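Local coordinates for protein type III effector HopU1 (Pseudomonas syringae pv. tomato, PDB 3U0J) that probably transfers ADP-ribose from NAD+ to arginine side chains of target proteins in the plant host, as a type III effector of the ADP-ribosyltransferase exoenzyme family, at residues Y84-H98 / H147-M159. Numbering follows the deposited sequence.
Sequences YRDVYPEECSAIYMH and HIKMLSSALNRLM
Helix 89-98 crosses helix 147-159 at -107°, with Glu91 against Ala154 and Ala94 against Leu151, and the axes come within 8.3 Å. The crossing lies in the helical part of the ADP-ribosyltransferase fold, and its central element is a charged knob in a hole: Glu91 sits among Met150, Ser153, Ala154 and Arg157. Ala154 suits the crossing because its lone methyl lets the backbones close in, its CB 3.6 Å from Glu91 CB. Bent at chi2 (148°), the glutamate turns its carboxylate toward helix 147-159. There OE2 accepts Ser153 OG on its anti side and Arg157 NE on its syn side, both tilted out of the carboxylate plane toward the same face. The arginine bond, a salt bridge of 3.0 Å, is nearly straight at 174° and lies in the guanidinium plane. Ser39 OG bonds to both OE2 and Arg157 NH2, joining the two partners of the ion pair, and the arginine probably offsets the charge of the buried carboxylate. OE1 receives Tyr88 N at 2.8 Å, tying the N-cap residue of helix 89-98 to the same carboxylate.

On another side of Glu91 the contact is apolar. Ile95 reaches tip to tip toward Leu158, CD1 to CD1 3.8 Å, while its CG1 meets Leu151 CD2. The branched Leu158 also sends CD2 over a face of the Tyr84 ring, a CH-pi contact offset toward the rim. Ala94, small enough to admit the thioether chain, rests its CB on Met150 CB, and Phe47 of helix 41-52 touches both residues. At the far end, Leu151 CD1 stands over the centre of the His98 ring, 3.8 Å from its centroid, and the imidazoles of His98 and His147 meet rim to rim through a hydrogen bond of 3.1 Å between ND1 of His98 and NE2 of His147.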
loop_
_atom_site.group_PDB
_atom_site.type_symbol
_atom_site.label_atom_id
_atom_site.label_comp_id
_atom_site.label_asym_id
_atom_site.label_seq_id
_atom_site.Cartn_x
_atom_site.Cartn_y
_atom_site.Cartn_z
ATOM N N TYR A 84 0.960 17.944 0.943
ATOM C CA TYR A 84 -0.364 17.630 1.433
ATOM C C TYR A 84 -1.305 18.817 1.383
ATOM O O TYR A 84 -2.434 18.735 1.876
ATOM C CB TYR A 84 -0.284 17.067 2.845
ATOM C CG TYR A 84 0.306 15.678 2.859
ATOM C CD1 TYR A 84 -0.508 14.551 2.768
ATOM C CD2 TYR A 84 1.675 15.490 2.942
ATOM C CE1 TYR A 84 0.024 13.286 2.768
ATOM C CE2 TYR A 84 2.214 14.225 2.959
ATOM C CZ TYR A 84 1.390 13.125 2.860
ATOM O OH TYR A 84 1.943 11.863 2.851
ATOM N N ARG A 85 -0.856 19.898 0.748
ATOM C CA ARG A 85 -1.614 21.152 0.720
ATOM C C ARG A 85 -3.055 20.924 0.348
ATOM O O ARG A 85 -3.951 21.406 1.024
ATOM C CB ARG A 85 -1.008 22.138 -0.264
ATOM C CG ARG A 85 -1.647 23.510 -0.211
ATOM C CD ARG A 85 -1.078 24.413 -1.297
ATOM N NE ARG A 85 -1.892 25.613 -1.493
ATOM C CZ ARG A 85 -1.685 26.786 -0.891
ATOM N NH1 ARG A 85 -0.667 26.952 -0.028
ATOM N NH2 ARG A 85 -2.506 27.797 -1.165
ATOM N N ASP A 86 -3.265 20.184 -0.735
ATOM C CA ASP A 86 -4.606 19.859 -1.205
ATOM C C ASP A 86 -4.958 18.398 -1.024
ATOM O O ASP A 86 -5.613 17.807 -1.877
ATOM C CB ASP A 86 -4.749 20.239 -2.665
ATOM C CG ASP A 86 -4.470 21.687 -2.892
ATOM O OD1 ASP A 86 -3.460 21.993 -3.562
ATOM O OD2 ASP A 86 -5.226 22.524 -2.353
ATOM N N VAL A 87 -4.508 17.819 0.082
ATOM C CA VAL A 87 -4.865 16.464 0.441
ATOM C C VAL A 87 -5.666 16.516 1.737
ATOM O O VAL A 87 -5.253 17.160 2.696
ATOM C CB VAL A 87 -3.612 15.608 0.666
ATOM C CG1 VAL A 87 -4.013 14.182 1.001
ATOM C CG2 VAL A 87 -2.732 15.648 -0.561
ATOM N N TYR A 88 -6.800 15.832 1.775
ATOM C CA TYR A 88 -7.662 15.878 2.942
ATOM C C TYR A 88 -7.165 15.032 4.114
ATOM O O TYR A 88 -6.382 14.103 3.932
ATOM C CB TYR A 88 -9.071 15.479 2.541
ATOM C CG TYR A 88 -9.732 16.491 1.643
ATOM C CD1 TYR A 88 -10.496 17.521 2.172
ATOM C CD2 TYR A 88 -9.596 16.417 0.264
ATOM C CE1 TYR A 88 -11.105 18.451 1.356
ATOM C CE2 TYR A 88 -10.210 17.337 -0.568
ATOM C CZ TYR A 88 -10.960 18.355 -0.016
ATOM O OH TYR A 88 -11.566 19.276 -0.838
ATOM N N PRO A 89 -7.591 15.380 5.340
ATOM C CA PRO A 89 -7.247 14.604 6.533
ATOM C C PRO A 89 -7.766 13.170 6.441
ATOM O O PRO A 89 -7.121 12.228 6.907
ATOM C CB PRO A 89 -7.962 15.350 7.647
ATOM C CG PRO A 89 -8.038 16.744 7.166
ATOM C CD PRO A 89 -8.241 16.656 5.681
ATOM N N GLU A 90 -8.931 13.003 5.837
ATOM C CA GLU A 90 -9.475 11.669 5.650
ATOM C C GLU A 90 -8.508 10.839 4.794
ATOM O O GLU A 90 -8.369 9.635 4.995
ATOM C CB GLU A 90 -10.891 11.726 5.042
ATOM C CG GLU A 90 -11.951 12.357 5.959
ATOM C CD GLU A 90 -12.012 13.907 5.914
ATOM O OE1 GLU A 90 -11.096 14.560 5.362
ATOM O OE2 GLU A 90 -12.995 14.476 6.440
ATOM N N GLU A 91 -7.815 11.486 3.865
ATOM C CA GLU A 91 -6.887 10.773 2.997
ATOM C C GLU A 91 -5.598 10.440 3.730
ATOM O O GLU A 91 -5.090 9.314 3.660
ATOM C CB GLU A 91 -6.623 11.565 1.719
ATOM C CG GLU A 91 -7.733 11.407 0.707
ATOM C CD GLU A 91 -7.963 12.630 -0.159
ATOM O OE1 GLU A 91 -7.376 13.698 0.131
ATOM O OE2 GLU A 91 -8.727 12.519 -1.146
ATOM N N CYS A 92 -5.072 11.410 4.460
ATOM C CA CYS A 92 -3.906 11.116 5.289
ATOM C C CYS A 92 -4.202 9.927 6.187
ATOM O O CYS A 92 -3.410 8.997 6.269
ATOM C CB CYS A 92 -3.509 12.327 6.122
ATOM S SG CYS A 92 -2.923 13.668 5.104
ATOM N N SER A 93 -5.365 9.964 6.836
ATOM C CA SER A 93 -5.784 8.912 7.763
ATOM C C SER A 93 -5.875 7.543 7.087
ATOM O O SER A 93 -5.504 6.524 7.672
ATOM C CB SER A 93 -7.131 9.268 8.414
ATOM O OG SER A 93 -7.056 10.510 9.086
ATOM N N ALA A 94 -6.383 7.519 5.859
ATOM C CA ALA A 94 -6.492 6.276 5.132
ATOM C C ALA A 94 -5.079 5.740 4.881
ATOM O O ALA A 94 -4.817 4.553 5.072
ATOM C CB ALA A 94 -7.238 6.478 3.857
ATOM N N ILE A 95 -4.147 6.600 4.484
ATOM C CA ILE A 95 -2.788 6.107 4.288
ATOM C C ILE A 95 -2.229 5.587 5.612
ATOM O O ILE A 95 -1.722 4.469 5.692
ATOM C CB ILE A 95 -1.853 7.187 3.792
ATOM C CG1 ILE A 95 -2.178 7.576 2.360
ATOM C CG2 ILE A 95 -0.423 6.715 3.900
ATOM C CD1 ILE A 95 -1.474 8.844 1.958
ATOM N N TYR A 96 -2.321 6.411 6.649
ATOM C CA TYR A 96 -1.837 6.024 7.970
ATOM C C TYR A 96 -2.394 4.661 8.376
ATOM O O TYR A 96 -1.633 3.747 8.686
ATOM C CB TYR A 96 -2.215 7.078 9.013
ATOM C CG TYR A 96 -1.638 6.831 10.393
ATOM C CD1 TYR A 96 -2.260 5.968 11.283
ATOM C CD2 TYR A 96 -0.485 7.482 10.814
ATOM C CE1 TYR A 96 -1.740 5.746 12.559
ATOM C CE2 TYR A 96 0.042 7.277 12.078
ATOM C CZ TYR A 96 -0.581 6.409 12.951
ATOM O OH TYR A 96 -0.049 6.190 14.215
ATOM N N MET A 97 -3.719 4.529 8.358
ATOM C CA MET A 97 -4.379 3.320 8.836
ATOM C C MET A 97 -3.982 2.112 8.005
ATOM O O MET A 97 -3.896 1.001 8.526
ATOM C CB MET A 97 -5.894 3.479 8.840
ATOM C CG MET A 97 -6.395 4.382 9.943
ATOM S SD MET A 97 -8.168 4.660 9.858
ATOM C CE MET A 97 -8.473 4.645 11.606
ATOM N N HIS A 98 -3.709 2.327 6.726
ATOM C CA HIS A 98 -3.276 1.225 5.867
ATOM C C HIS A 98 -1.828 0.772 6.138
ATOM O O HIS A 98 -1.490 -0.392 5.893
ATOM C CB HIS A 98 -3.446 1.607 4.403
ATOM C CG HIS A 98 -3.480 0.439 3.471
ATOM N ND1 HIS A 98 -4.630 -0.274 3.218
ATOM C CD2 HIS A 98 -2.510 -0.128 2.712
ATOM C CE1 HIS A 98 -4.368 -1.237 2.349
ATOM N NE2 HIS A 98 -3.091 -1.164 2.019
ATOM N N HIS A 147 -12.801 2.776 2.362
ATOM C CA HIS A 147 -11.355 2.872 2.551
ATOM C C HIS A 147 -10.596 2.679 1.236
ATOM O O HIS A 147 -9.578 3.335 0.977
ATOM C CB HIS A 147 -10.879 1.845 3.583
ATOM C CG HIS A 147 -9.390 1.793 3.746
ATOM N ND1 HIS A 147 -8.706 2.636 4.599
ATOM C CD2 HIS A 147 -8.454 0.993 3.177
ATOM C CE1 HIS A 147 -7.415 2.359 4.546
ATOM N NE2 HIS A 147 -7.233 1.365 3.693
ATOM N N ILE A 148 -11.074 1.763 0.407
ATOM C CA ILE A 148 -10.373 1.530 -0.839
ATOM C C ILE A 148 -10.375 2.826 -1.622
ATOM O O ILE A 148 -9.349 3.237 -2.170
ATOM C CB ILE A 148 -11.007 0.400 -1.659
ATOM C CG1 ILE A 148 -10.760 -0.940 -0.958
ATOM C CG2 ILE A 148 -10.415 0.382 -3.031
ATOM C CD1 ILE A 148 -11.551 -2.100 -1.506
ATOM N N LYS A 149 -11.530 3.483 -1.630
ATOM C CA LYS A 149 -11.697 4.691 -2.408
ATOM C C LYS A 149 -10.864 5.799 -1.802
ATOM O O LYS A 149 -10.186 6.522 -2.516
ATOM C CB LYS A 149 -13.175 5.093 -2.537
ATOM C CG LYS A 149 -14.070 4.012 -3.152
ATOM C CD LYS A 149 -15.379 4.586 -3.688
ATOM C CE LYS A 149 -16.162 5.367 -2.619
ATOM N NZ LYS A 149 -17.358 6.078 -3.180
ATOM N N MET A 150 -10.888 5.923 -0.480
ATOM C CA MET A 150 -10.160 7.008 0.152
ATOM C C MET A 150 -8.672 6.865 -0.128
ATOM O O MET A 150 -8.016 7.850 -0.470
ATOM C CB MET A 150 -10.448 7.092 1.651
ATOM C CG MET A 150 -10.345 8.522 2.226
ATOM S SD MET A 150 -11.166 9.849 1.296
ATOM C CE MET A 150 -10.198 11.153 1.926
ATOM N N LEU A 151 -8.144 5.644 -0.019
ATOM C CA LEU A 151 -6.712 5.417 -0.243
ATOM C C LEU A 151 -6.352 5.719 -1.696
ATOM O O LEU A 151 -5.343 6.378 -1.978
ATOM C CB LEU A 151 -6.317 3.983 0.092
ATOM C CG LEU A 151 -4.999 3.751 0.845
ATOM C CD1 LEU A 151 -4.357 2.451 0.424
ATOM C CD2 LEU A 151 -4.018 4.880 0.693
ATOM N N SER A 152 -7.179 5.245 -2.624
ATOM C CA SER A 152 -6.945 5.552 -4.022
ATOM C C SER A 152 -6.868 7.062 -4.228
ATOM O O SER A 152 -5.926 7.563 -4.822
ATOM C CB SER A 152 -8.033 4.950 -4.898
ATOM O OG SER A 152 -7.988 3.538 -4.881
ATOM N N SER A 153 -7.855 7.787 -3.720
ATOM C CA SER A 153 -7.852 9.239 -3.857
ATOM C C SER A 153 -6.577 9.832 -3.276
ATOM O O SER A 153 -5.963 10.698 -3.883
ATOM C CB SER A 153 -9.076 9.865 -3.184
ATOM O OG SER A 153 -9.086 11.276 -3.337
ATOM N N ALA A 154 -6.177 9.356 -2.100
ATOM C CA ALA A 154 -4.994 9.890 -1.456
ATOM C C ALA A 154 -3.809 9.782 -2.392
ATOM O O ALA A 154 -3.101 10.770 -2.635
ATOM C CB ALA A 154 -4.708 9.168 -0.173
ATOM N N LEU A 155 -3.586 8.580 -2.914
ATOM C CA LEU A 155 -2.437 8.374 -3.778
ATOM C C LEU A 155 -2.562 9.247 -5.022
ATOM O O LEU A 155 -1.573 9.756 -5.518
ATOM C CB LEU A 155 -2.286 6.909 -4.155
ATOM C CG LEU A 155 -2.362 5.875 -3.026
ATOM C CD1 LEU A 155 -2.073 4.479 -3.564
ATOM C CD2 LEU A 155 -1.437 6.192 -1.853
ATOM N N ASN A 156 -3.774 9.438 -5.522
ATOM C CA ASN A 156 -3.946 10.265 -6.708
ATOM C C ASN A 156 -3.580 11.734 -6.440
ATOM O O ASN A 156 -2.789 12.314 -7.194
ATOM C CB ASN A 156 -5.353 10.118 -7.318
ATOM C CG ASN A 156 -5.489 8.880 -8.223
ATOM O OD1 ASN A 156 -4.515 8.404 -8.781
ATOM N ND2 ASN A 156 -6.712 8.377 -8.379
ATOM N N ARG A 157 -4.150 12.320 -5.376
ATOM C CA ARG A 157 -3.816 13.668 -4.916
ATOM C C ARG A 157 -2.297 13.832 -4.808
ATOM O O ARG A 157 -1.743 14.827 -5.247
ATOM C CB ARG A 157 -4.394 13.913 -3.522
ATOM C CG ARG A 157 -5.617 14.817 -3.383
ATOM C CD ARG A 157 -6.764 14.183 -4.029
ATOM N NE ARG A 157 -8.080 14.341 -3.395
ATOM C CZ ARG A 157 -9.017 15.191 -3.818
ATOM N NH1 ARG A 157 -8.753 16.057 -4.788
ATOM N NH2 ARG A 157 -10.213 15.192 -3.259
ATOM N N LEU A 158 -1.622 12.863 -4.200
ATOM C CA LEU A 158 -0.176 12.972 -3.989
ATOM C C LEU A 158 0.636 12.785 -5.262
ATOM O O LEU A 158 1.591 13.521 -5.506
ATOM C CB LEU A 158 0.319 11.970 -2.940
ATOM C CG LEU A 158 0.024 12.185 -1.454
ATOM C CD1 LEU A 158 0.256 10.884 -0.671
ATOM C CD2 LEU A 158 0.828 13.345 -0.865
ATOM N N MET A 159 0.303 11.779 -6.061
ATOM C CA MET A 159 1.005 11.618 -7.323
ATOM C C MET A 159 0.790 12.880 -8.188
ATOM O O MET A 159 1.649 13.256 -8.961
ATOM C CB MET A 159 0.599 10.318 -8.033
ATOM C CG MET A 159 1.277 9.064 -7.474
ATOM S SD MET A 159 0.908 7.540 -8.365
ATOM C CE MET A 159 -0.855 7.582 -8.186
#